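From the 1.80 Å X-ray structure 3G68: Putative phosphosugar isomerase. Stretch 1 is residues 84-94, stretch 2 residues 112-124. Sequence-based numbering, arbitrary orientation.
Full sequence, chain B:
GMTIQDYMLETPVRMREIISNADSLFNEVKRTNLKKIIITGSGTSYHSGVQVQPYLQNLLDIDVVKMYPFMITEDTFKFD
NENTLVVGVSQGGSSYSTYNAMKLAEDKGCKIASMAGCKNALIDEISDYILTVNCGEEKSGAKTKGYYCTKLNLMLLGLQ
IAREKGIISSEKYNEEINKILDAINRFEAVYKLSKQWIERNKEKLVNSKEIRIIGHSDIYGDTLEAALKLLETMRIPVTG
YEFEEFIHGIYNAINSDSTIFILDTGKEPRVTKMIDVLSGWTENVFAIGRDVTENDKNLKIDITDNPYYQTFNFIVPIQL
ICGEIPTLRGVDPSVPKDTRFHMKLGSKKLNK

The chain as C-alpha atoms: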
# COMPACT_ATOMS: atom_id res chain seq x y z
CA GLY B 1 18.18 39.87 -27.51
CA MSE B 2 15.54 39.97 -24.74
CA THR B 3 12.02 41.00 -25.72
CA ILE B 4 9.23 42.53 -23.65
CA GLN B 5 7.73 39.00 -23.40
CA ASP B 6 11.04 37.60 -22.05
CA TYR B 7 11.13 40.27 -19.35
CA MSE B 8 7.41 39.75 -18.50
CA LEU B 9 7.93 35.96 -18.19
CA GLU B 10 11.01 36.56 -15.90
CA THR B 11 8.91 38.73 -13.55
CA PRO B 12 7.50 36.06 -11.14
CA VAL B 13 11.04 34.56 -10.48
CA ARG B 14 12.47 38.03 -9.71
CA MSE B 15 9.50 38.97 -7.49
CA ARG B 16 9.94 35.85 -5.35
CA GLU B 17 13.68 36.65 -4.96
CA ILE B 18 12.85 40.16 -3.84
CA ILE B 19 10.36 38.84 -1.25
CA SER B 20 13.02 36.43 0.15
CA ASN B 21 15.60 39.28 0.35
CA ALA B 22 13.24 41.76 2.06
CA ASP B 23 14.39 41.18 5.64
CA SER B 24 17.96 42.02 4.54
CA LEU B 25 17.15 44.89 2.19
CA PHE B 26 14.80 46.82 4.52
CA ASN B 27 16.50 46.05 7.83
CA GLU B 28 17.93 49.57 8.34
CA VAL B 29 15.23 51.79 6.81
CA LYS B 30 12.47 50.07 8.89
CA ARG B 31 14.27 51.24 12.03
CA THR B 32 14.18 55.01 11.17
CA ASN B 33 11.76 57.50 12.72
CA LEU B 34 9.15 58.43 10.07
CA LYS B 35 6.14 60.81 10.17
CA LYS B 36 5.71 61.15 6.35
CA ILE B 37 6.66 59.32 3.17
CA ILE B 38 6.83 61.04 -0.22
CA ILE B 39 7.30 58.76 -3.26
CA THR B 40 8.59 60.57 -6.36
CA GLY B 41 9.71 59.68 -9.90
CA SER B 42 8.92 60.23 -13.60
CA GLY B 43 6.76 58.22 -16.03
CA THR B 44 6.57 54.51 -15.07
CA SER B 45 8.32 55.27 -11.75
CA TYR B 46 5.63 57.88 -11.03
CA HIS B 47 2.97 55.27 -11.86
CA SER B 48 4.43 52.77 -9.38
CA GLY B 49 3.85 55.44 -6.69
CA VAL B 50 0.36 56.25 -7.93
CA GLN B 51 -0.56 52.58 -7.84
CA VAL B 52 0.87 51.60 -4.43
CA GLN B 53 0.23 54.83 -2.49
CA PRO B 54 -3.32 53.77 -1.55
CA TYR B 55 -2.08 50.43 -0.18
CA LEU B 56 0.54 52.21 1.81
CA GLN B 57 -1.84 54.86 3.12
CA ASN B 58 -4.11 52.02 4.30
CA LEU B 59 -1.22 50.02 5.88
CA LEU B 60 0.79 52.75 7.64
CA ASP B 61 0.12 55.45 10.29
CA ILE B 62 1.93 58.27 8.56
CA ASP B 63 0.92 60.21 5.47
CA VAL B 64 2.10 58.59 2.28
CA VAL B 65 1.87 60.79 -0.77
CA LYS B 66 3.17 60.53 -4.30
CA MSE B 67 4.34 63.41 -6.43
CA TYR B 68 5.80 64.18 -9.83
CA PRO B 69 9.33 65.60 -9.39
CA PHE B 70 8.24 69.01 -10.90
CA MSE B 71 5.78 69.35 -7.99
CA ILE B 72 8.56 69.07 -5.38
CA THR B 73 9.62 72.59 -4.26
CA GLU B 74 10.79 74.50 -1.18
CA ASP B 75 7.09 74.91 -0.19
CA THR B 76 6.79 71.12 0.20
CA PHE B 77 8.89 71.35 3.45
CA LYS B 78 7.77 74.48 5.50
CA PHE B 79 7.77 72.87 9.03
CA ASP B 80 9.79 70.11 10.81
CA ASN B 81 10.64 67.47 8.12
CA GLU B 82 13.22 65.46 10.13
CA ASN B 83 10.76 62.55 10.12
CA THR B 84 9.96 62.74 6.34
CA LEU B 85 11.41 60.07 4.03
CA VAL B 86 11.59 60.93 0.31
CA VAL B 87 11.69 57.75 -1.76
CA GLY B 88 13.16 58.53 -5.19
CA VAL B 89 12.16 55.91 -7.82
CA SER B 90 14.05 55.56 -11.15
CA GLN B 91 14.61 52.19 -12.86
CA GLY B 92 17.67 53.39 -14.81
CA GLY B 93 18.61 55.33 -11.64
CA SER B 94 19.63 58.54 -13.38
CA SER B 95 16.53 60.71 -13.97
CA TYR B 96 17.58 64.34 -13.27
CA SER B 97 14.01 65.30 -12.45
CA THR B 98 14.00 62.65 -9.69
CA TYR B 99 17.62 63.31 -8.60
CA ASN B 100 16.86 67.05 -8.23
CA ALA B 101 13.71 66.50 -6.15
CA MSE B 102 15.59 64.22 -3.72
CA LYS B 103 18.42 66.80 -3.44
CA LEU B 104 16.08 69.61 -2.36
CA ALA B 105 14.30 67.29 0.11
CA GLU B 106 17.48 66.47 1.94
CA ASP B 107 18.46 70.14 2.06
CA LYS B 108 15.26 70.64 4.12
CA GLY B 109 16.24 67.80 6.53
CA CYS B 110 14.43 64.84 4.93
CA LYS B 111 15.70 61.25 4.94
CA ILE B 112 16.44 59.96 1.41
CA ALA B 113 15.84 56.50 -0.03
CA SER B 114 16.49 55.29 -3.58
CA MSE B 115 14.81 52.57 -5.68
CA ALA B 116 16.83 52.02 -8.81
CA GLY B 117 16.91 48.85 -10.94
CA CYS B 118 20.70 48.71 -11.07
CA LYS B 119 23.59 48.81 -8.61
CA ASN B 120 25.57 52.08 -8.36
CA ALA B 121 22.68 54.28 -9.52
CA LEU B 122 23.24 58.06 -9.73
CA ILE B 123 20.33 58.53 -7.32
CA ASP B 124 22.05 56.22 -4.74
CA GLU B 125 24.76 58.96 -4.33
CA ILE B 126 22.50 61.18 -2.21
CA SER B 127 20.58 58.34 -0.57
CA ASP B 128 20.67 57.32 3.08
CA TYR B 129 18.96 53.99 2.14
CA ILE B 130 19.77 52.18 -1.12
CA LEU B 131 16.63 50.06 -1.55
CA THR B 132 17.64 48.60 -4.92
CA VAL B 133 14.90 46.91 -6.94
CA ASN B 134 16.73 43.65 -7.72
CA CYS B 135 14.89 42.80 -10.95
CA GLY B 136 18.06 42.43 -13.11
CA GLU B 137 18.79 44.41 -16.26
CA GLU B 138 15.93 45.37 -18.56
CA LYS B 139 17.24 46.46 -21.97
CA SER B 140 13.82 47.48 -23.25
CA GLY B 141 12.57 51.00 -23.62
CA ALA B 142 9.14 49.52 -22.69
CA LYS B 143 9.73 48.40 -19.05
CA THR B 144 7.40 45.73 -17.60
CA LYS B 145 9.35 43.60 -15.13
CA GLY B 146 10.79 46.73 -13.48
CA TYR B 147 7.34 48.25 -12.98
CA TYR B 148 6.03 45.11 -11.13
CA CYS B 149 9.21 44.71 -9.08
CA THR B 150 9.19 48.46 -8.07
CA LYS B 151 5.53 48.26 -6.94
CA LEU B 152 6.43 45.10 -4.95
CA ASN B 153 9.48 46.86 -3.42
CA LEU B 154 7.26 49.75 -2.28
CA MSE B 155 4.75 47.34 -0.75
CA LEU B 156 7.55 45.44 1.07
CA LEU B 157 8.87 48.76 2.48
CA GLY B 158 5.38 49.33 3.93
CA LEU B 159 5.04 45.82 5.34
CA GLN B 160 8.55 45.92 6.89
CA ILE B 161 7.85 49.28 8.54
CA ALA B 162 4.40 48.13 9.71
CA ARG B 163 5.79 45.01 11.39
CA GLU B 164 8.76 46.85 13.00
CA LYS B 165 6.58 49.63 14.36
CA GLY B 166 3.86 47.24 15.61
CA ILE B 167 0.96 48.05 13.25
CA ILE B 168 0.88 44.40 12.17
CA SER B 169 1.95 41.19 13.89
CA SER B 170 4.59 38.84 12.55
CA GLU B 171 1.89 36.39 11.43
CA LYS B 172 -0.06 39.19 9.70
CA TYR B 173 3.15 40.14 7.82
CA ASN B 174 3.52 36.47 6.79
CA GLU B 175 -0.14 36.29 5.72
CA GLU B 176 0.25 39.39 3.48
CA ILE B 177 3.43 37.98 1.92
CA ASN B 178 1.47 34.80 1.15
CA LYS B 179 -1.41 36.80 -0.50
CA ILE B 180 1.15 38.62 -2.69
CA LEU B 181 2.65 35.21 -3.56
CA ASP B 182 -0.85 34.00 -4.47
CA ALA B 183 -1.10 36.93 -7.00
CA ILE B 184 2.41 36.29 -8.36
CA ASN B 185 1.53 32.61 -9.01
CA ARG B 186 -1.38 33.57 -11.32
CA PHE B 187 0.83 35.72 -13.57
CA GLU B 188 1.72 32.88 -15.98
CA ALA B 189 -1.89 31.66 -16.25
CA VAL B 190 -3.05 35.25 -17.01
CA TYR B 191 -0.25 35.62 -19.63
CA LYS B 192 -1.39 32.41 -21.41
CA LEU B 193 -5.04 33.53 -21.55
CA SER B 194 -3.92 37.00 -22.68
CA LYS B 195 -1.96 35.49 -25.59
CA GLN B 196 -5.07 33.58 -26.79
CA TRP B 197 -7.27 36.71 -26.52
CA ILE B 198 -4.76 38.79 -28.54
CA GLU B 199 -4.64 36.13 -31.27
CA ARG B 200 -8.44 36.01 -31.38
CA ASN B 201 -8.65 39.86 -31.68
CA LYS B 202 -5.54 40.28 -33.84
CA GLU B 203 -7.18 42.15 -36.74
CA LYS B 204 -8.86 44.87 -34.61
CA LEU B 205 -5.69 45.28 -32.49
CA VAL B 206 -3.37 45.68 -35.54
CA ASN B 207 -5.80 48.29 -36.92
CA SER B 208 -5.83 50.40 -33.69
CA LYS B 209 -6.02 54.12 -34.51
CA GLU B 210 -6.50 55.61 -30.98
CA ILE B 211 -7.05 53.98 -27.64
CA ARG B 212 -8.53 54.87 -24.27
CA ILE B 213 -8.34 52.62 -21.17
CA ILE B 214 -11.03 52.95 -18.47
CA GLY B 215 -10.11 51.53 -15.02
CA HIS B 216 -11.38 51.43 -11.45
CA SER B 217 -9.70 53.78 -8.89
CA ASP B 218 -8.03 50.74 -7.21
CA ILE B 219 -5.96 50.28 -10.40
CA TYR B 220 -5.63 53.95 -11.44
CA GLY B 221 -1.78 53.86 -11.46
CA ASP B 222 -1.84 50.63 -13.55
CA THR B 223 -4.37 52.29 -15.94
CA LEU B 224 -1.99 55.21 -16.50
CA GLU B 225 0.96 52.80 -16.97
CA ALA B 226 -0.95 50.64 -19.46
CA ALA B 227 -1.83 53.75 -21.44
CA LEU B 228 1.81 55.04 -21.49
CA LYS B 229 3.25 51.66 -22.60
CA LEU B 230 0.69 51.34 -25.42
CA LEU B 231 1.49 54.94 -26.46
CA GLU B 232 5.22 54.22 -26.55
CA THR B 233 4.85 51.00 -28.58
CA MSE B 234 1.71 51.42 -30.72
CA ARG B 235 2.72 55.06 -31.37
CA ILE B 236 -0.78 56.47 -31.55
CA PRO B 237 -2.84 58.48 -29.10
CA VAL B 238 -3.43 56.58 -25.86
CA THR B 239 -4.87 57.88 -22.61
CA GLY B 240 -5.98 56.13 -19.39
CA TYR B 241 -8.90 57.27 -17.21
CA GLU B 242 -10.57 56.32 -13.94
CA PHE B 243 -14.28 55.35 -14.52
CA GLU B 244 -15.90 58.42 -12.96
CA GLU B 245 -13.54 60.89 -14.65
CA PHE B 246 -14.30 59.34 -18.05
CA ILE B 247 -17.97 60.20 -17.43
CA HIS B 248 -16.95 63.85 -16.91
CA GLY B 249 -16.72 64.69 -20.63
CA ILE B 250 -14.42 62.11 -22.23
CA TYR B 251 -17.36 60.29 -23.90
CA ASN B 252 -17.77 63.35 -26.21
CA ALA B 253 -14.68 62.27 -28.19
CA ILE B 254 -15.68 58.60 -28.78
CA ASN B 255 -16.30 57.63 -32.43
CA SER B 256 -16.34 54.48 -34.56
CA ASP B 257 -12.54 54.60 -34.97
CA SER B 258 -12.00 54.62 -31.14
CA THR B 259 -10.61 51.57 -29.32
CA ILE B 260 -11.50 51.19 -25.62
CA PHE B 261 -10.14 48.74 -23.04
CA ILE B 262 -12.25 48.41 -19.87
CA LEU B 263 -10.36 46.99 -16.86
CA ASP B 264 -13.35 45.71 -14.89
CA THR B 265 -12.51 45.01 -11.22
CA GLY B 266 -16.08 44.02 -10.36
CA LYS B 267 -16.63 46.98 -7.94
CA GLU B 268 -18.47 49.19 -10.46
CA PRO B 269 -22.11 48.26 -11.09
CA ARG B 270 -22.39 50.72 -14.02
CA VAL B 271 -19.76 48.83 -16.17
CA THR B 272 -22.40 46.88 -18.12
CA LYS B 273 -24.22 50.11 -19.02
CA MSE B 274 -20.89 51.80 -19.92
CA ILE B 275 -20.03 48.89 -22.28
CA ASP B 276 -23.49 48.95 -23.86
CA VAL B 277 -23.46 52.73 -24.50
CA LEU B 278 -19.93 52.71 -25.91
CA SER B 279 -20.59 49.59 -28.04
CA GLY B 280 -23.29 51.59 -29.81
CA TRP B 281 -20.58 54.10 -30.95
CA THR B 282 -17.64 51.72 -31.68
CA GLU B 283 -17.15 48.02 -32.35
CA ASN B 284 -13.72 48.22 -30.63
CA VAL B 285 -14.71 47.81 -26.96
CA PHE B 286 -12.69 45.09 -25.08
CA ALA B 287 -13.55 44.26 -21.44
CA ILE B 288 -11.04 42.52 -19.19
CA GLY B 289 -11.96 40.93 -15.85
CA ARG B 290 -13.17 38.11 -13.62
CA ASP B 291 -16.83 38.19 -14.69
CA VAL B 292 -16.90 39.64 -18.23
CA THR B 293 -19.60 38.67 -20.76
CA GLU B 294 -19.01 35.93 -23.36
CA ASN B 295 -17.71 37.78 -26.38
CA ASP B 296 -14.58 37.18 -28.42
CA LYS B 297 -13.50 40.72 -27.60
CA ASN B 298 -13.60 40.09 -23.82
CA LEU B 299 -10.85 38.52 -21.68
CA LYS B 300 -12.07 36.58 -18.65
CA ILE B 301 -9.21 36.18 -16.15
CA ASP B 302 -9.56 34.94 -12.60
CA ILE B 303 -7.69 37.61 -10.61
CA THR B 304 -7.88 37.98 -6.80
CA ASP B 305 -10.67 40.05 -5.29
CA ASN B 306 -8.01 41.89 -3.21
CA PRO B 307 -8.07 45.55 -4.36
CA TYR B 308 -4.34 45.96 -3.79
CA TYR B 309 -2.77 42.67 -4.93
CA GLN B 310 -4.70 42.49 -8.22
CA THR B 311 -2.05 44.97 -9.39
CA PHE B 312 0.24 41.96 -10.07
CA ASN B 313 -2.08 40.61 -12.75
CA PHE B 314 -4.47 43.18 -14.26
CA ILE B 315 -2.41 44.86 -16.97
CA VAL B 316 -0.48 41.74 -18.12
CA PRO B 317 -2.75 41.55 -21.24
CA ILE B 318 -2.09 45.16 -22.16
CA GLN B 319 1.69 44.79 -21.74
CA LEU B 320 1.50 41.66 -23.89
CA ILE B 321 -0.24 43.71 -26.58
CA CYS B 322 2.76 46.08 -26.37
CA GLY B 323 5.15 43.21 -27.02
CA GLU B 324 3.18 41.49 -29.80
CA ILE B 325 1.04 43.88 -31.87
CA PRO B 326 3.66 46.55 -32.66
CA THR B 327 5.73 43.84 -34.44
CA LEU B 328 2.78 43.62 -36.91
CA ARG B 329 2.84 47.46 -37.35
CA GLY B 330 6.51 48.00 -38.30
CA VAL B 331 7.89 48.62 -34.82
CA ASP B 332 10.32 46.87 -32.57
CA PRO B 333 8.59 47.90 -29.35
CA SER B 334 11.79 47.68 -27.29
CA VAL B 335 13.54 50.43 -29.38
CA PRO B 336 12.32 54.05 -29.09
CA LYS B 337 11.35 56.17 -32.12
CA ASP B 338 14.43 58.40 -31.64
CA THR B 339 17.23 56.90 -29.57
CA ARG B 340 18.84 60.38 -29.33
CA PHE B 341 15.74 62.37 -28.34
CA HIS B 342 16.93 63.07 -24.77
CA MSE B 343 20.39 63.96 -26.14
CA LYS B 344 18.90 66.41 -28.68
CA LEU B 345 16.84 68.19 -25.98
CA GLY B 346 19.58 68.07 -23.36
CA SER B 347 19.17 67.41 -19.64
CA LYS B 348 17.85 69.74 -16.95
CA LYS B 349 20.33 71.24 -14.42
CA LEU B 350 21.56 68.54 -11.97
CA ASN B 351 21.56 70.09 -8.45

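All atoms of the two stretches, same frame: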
# COMPACT_ATOMS: atom_id res chain seq x y z
N THR B 84 10.49 62.96 7.68
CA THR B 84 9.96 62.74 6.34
C THR B 84 10.98 62.01 5.48
O THR B 84 12.09 62.49 5.32
CB THR B 84 9.63 64.08 5.63
OG1 THR B 84 8.61 64.76 6.36
CG2 THR B 84 9.15 63.82 4.17
N LEU B 85 10.58 60.87 4.93
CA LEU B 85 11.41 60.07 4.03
C LEU B 85 10.96 60.30 2.58
O LEU B 85 9.79 60.07 2.23
CB LEU B 85 11.30 58.58 4.36
CG LEU B 85 11.99 57.55 3.44
CD1 LEU B 85 13.52 57.67 3.53
CD2 LEU B 85 11.51 56.09 3.72
N VAL B 86 11.88 60.79 1.74
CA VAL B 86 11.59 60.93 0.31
C VAL B 86 12.16 59.70 -0.39
O VAL B 86 13.37 59.43 -0.31
CB VAL B 86 12.16 62.22 -0.32
CG1 VAL B 86 11.87 62.25 -1.83
CG2 VAL B 86 11.57 63.42 0.36
N VAL B 87 11.28 58.93 -1.02
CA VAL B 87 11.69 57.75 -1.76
C VAL B 87 11.72 58.13 -3.24
O VAL B 87 10.68 58.32 -3.87
CB VAL B 87 10.76 56.56 -1.53
CG1 VAL B 87 11.30 55.34 -2.25
CG2 VAL B 87 10.60 56.26 -0.03
N GLY B 88 12.94 58.27 -3.78
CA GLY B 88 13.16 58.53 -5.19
C GLY B 88 13.14 57.20 -5.95
O GLY B 88 13.88 56.27 -5.59
N VAL B 89 12.31 57.11 -6.98
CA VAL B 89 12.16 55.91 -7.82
C VAL B 89 12.62 56.21 -9.26
O VAL B 89 12.14 57.15 -9.88
CB VAL B 89 10.70 55.45 -7.81
CG1 VAL B 89 10.51 54.16 -8.65
CG2 VAL B 89 10.21 55.23 -6.38
N SER B 90 13.57 55.43 -9.77
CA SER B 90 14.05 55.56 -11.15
C SER B 90 14.67 54.25 -11.57
O SER B 90 15.72 53.91 -11.05
CB SER B 90 15.09 56.69 -11.26
OG SER B 90 15.63 56.77 -12.59
N GLN B 91 14.04 53.50 -12.50
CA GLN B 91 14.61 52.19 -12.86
C GLN B 91 16.04 52.26 -13.40
O GLN B 91 16.88 51.46 -12.99
CB GLN B 91 13.74 51.36 -13.78
CG GLN B 91 14.27 49.92 -13.90
CD GLN B 91 13.35 49.00 -14.66
OE1 GLN B 91 12.16 49.29 -14.84
NE2 GLN B 91 13.88 47.85 -15.13
N GLY B 92 16.31 53.20 -14.31
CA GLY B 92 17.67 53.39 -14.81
C GLY B 92 18.54 54.06 -13.76
O GLY B 92 19.78 54.00 -13.85
N GLY B 93 17.91 54.72 -12.78
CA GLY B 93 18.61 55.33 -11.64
C GLY B 93 19.24 56.68 -11.88
O GLY B 93 19.92 57.22 -11.00
N SER B 94 18.99 57.28 -13.05
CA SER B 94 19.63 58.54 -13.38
C SER B 94 18.70 59.63 -13.94
O SER B 94 19.16 60.46 -14.71
CB SER B 94 20.79 58.27 -14.33
OG SER B 94 20.30 57.80 -15.57
N ILE B 112 16.51 60.30 2.82
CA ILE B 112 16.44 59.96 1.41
C ILE B 112 16.64 58.47 1.17
O ILE B 112 17.58 57.85 1.71
CB ILE B 112 17.51 60.72 0.60
CG1 ILE B 112 17.45 62.24 0.86
CG2 ILE B 112 17.38 60.43 -0.90
CD1 ILE B 112 16.11 62.93 0.53
N ALA B 113 15.75 57.90 0.37
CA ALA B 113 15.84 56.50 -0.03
C ALA B 113 15.78 56.45 -1.55
O ALA B 113 15.10 57.30 -2.17
CB ALA B 113 14.72 55.68 0.60
N SER B 114 16.49 55.49 -2.14
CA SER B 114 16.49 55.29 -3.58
C SER B 114 15.94 53.90 -3.96
O SER B 114 16.10 52.94 -3.22
CB SER B 114 17.90 55.49 -4.18
OG SER B 114 18.87 54.64 -3.56
N MSE B 115 15.27 53.83 -5.11
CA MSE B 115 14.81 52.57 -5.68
C MSE B 115 15.13 52.56 -7.16
O MSE B 115 14.32 52.98 -8.00
CB MSE B 115 13.31 52.35 -5.41
CG MSE B 115 12.99 52.17 -3.95
SE MSE B 115 11.23 51.32 -3.73
CE MSE B 115 11.24 51.05 -1.70
N ALA B 116 16.35 52.17 -7.45
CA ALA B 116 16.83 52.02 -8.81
C ALA B 116 16.90 50.53 -9.14
O ALA B 116 17.01 49.68 -8.24
CB ALA B 116 18.20 52.69 -8.96
N GLY B 117 16.87 50.23 -10.44
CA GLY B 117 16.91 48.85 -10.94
C GLY B 117 18.28 48.35 -11.32
O GLY B 117 18.41 47.37 -12.04
N CYS B 118 19.30 49.05 -10.83
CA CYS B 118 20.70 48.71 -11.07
C CYS B 118 21.49 49.10 -9.83
O CYS B 118 21.06 49.96 -9.05
CB CYS B 118 21.25 49.48 -12.26
SG CYS B 118 21.14 51.30 -12.07
N LYS B 119 22.63 48.45 -9.66
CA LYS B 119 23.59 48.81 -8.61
C LYS B 119 24.32 50.07 -9.08
O LYS B 119 24.41 50.35 -10.29
CB LYS B 119 24.59 47.67 -8.37
CG LYS B 119 23.98 46.40 -7.80
N ASN B 120 24.84 50.83 -8.11
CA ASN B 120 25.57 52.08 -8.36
C ASN B 120 24.79 53.12 -9.17
O ASN B 120 25.33 53.73 -10.10
CB ASN B 120 26.93 51.79 -9.01
CG ASN B 120 27.74 50.71 -8.28
OD1 ASN B 120 27.52 50.43 -7.08
ND2 ASN B 120 28.67 50.09 -9.00
N ALA B 121 23.54 53.33 -8.80
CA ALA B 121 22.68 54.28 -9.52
C ALA B 121 23.03 55.72 -9.10
O ALA B 121 23.38 55.96 -7.95
CB ALA B 121 21.23 53.99 -9.25
N LEU B 122 22.95 56.66 -10.04
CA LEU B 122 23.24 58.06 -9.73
C LEU B 122 22.46 58.53 -8.51
O LEU B 122 23.02 59.19 -7.63
CB LEU B 122 22.93 58.96 -10.92
CG LEU B 122 23.05 60.49 -10.75
CD1 LEU B 122 21.93 61.11 -9.92
CD2 LEU B 122 24.41 60.83 -10.16
N ILE B 123 21.19 58.15 -8.45
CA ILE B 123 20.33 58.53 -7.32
C ILE B 123 20.77 57.92 -5.97
O ILE B 123 20.46 58.47 -4.91
CB ILE B 123 18.80 58.31 -7.64
CG1 ILE B 123 18.43 56.83 -7.84
CG2 ILE B 123 18.40 59.14 -8.87
CD1 ILE B 123 16.95 56.60 -7.74
N ASP B 124 21.51 56.81 -5.99
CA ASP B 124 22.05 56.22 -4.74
C ASP B 124 23.07 57.15 -4.05
O ASP B 124 23.23 57.08 -2.83
CB ASP B 124 22.71 54.85 -5.00
CG ASP B 124 21.72 53.76 -5.49
OD1 ASP B 124 20.48 53.95 -5.40
OD2 ASP B 124 22.19 52.70 -5.97
O HOH W 1 16.51 47.05 -14.30
O HOH W 2 22.31 55.36 -12.91

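The two stretches lie side by side as neighbouring parallel strands, their N-to-C directions 19° apart. The register pairs V86 with I112, V87 with A113, G88 with S114 and V89 with M115.

Backbone bonds alternate from one strand to the other, as expected of a parallel ladder. A113 N donates to V86 O at 2.9 Å, nearly in line with its hydrogen. G88 then uses both of its polar atoms. Its N donates to A113 O (2.9 Å), and its O accepts from M115 N (2.8 Å). M115 O in turn accepts from S90 N at 3.1 Å. A113 and M115 therefore each have N and O satisfied by the first strand. Some of these acceptors also receive a CA-H contact, such as V87 CA to A113 O at 3.5 Å and S114 CA to G88 O at 3.4 Å.

Past this ladder the bonding shifts by one residue. G117 N donates to Q91 O at 2.8 Å, while S90 O is 3.9 Å from G117 N. S90 O instead has a close CA-H contact from A116 CA, at 3.1 Å. Farther on, I123 N donates to G93 O at 3.0 Å.

Two waters complete the loop contacts. One accepts from Q91 NE2 (2.9 Å) and donates to G117 O (3.0 Å). The other donates to G92 O (3.0 Å) and accepts from L122 N (3.2 Å). L122 N is also 3.2 Å from G93 O, but the angle is too poor for a hydrogen bond.

V87, V89, A113 and M115 share one face of the sheet. V87 CG1 meets M115 CG at 4.0 Å, and V87 CG2 lies 4.2 Å from A113 CB. L85 reaches the same alanine, with its CD1 3.7 Å from A113 CB. On the other face, V86 CB packs against I112 CD1 at 4.1 Å. I123 CD1 comes within 4.0 Å of S90 CB there. These contacts are apolar and buried.

G93 has positive phi, which favours glycine. Its CA sits 3.8 Å from both A116 CB and A121 CB. A CB on G93 would clash with A121 CB. One on G117 would clash with Q91 CG.

Within the second stretch, D124 holds the turn to the strand. S114 OG donates to D124 OD1 at 2.5 Å, and A121 N donates to D124 OD2 at 3.2 Å. D124 N returns a bond to A121 O at 2.8 Å. In the first stretch, G93 N makes a weak bond to S90 OG at 3.1 Å.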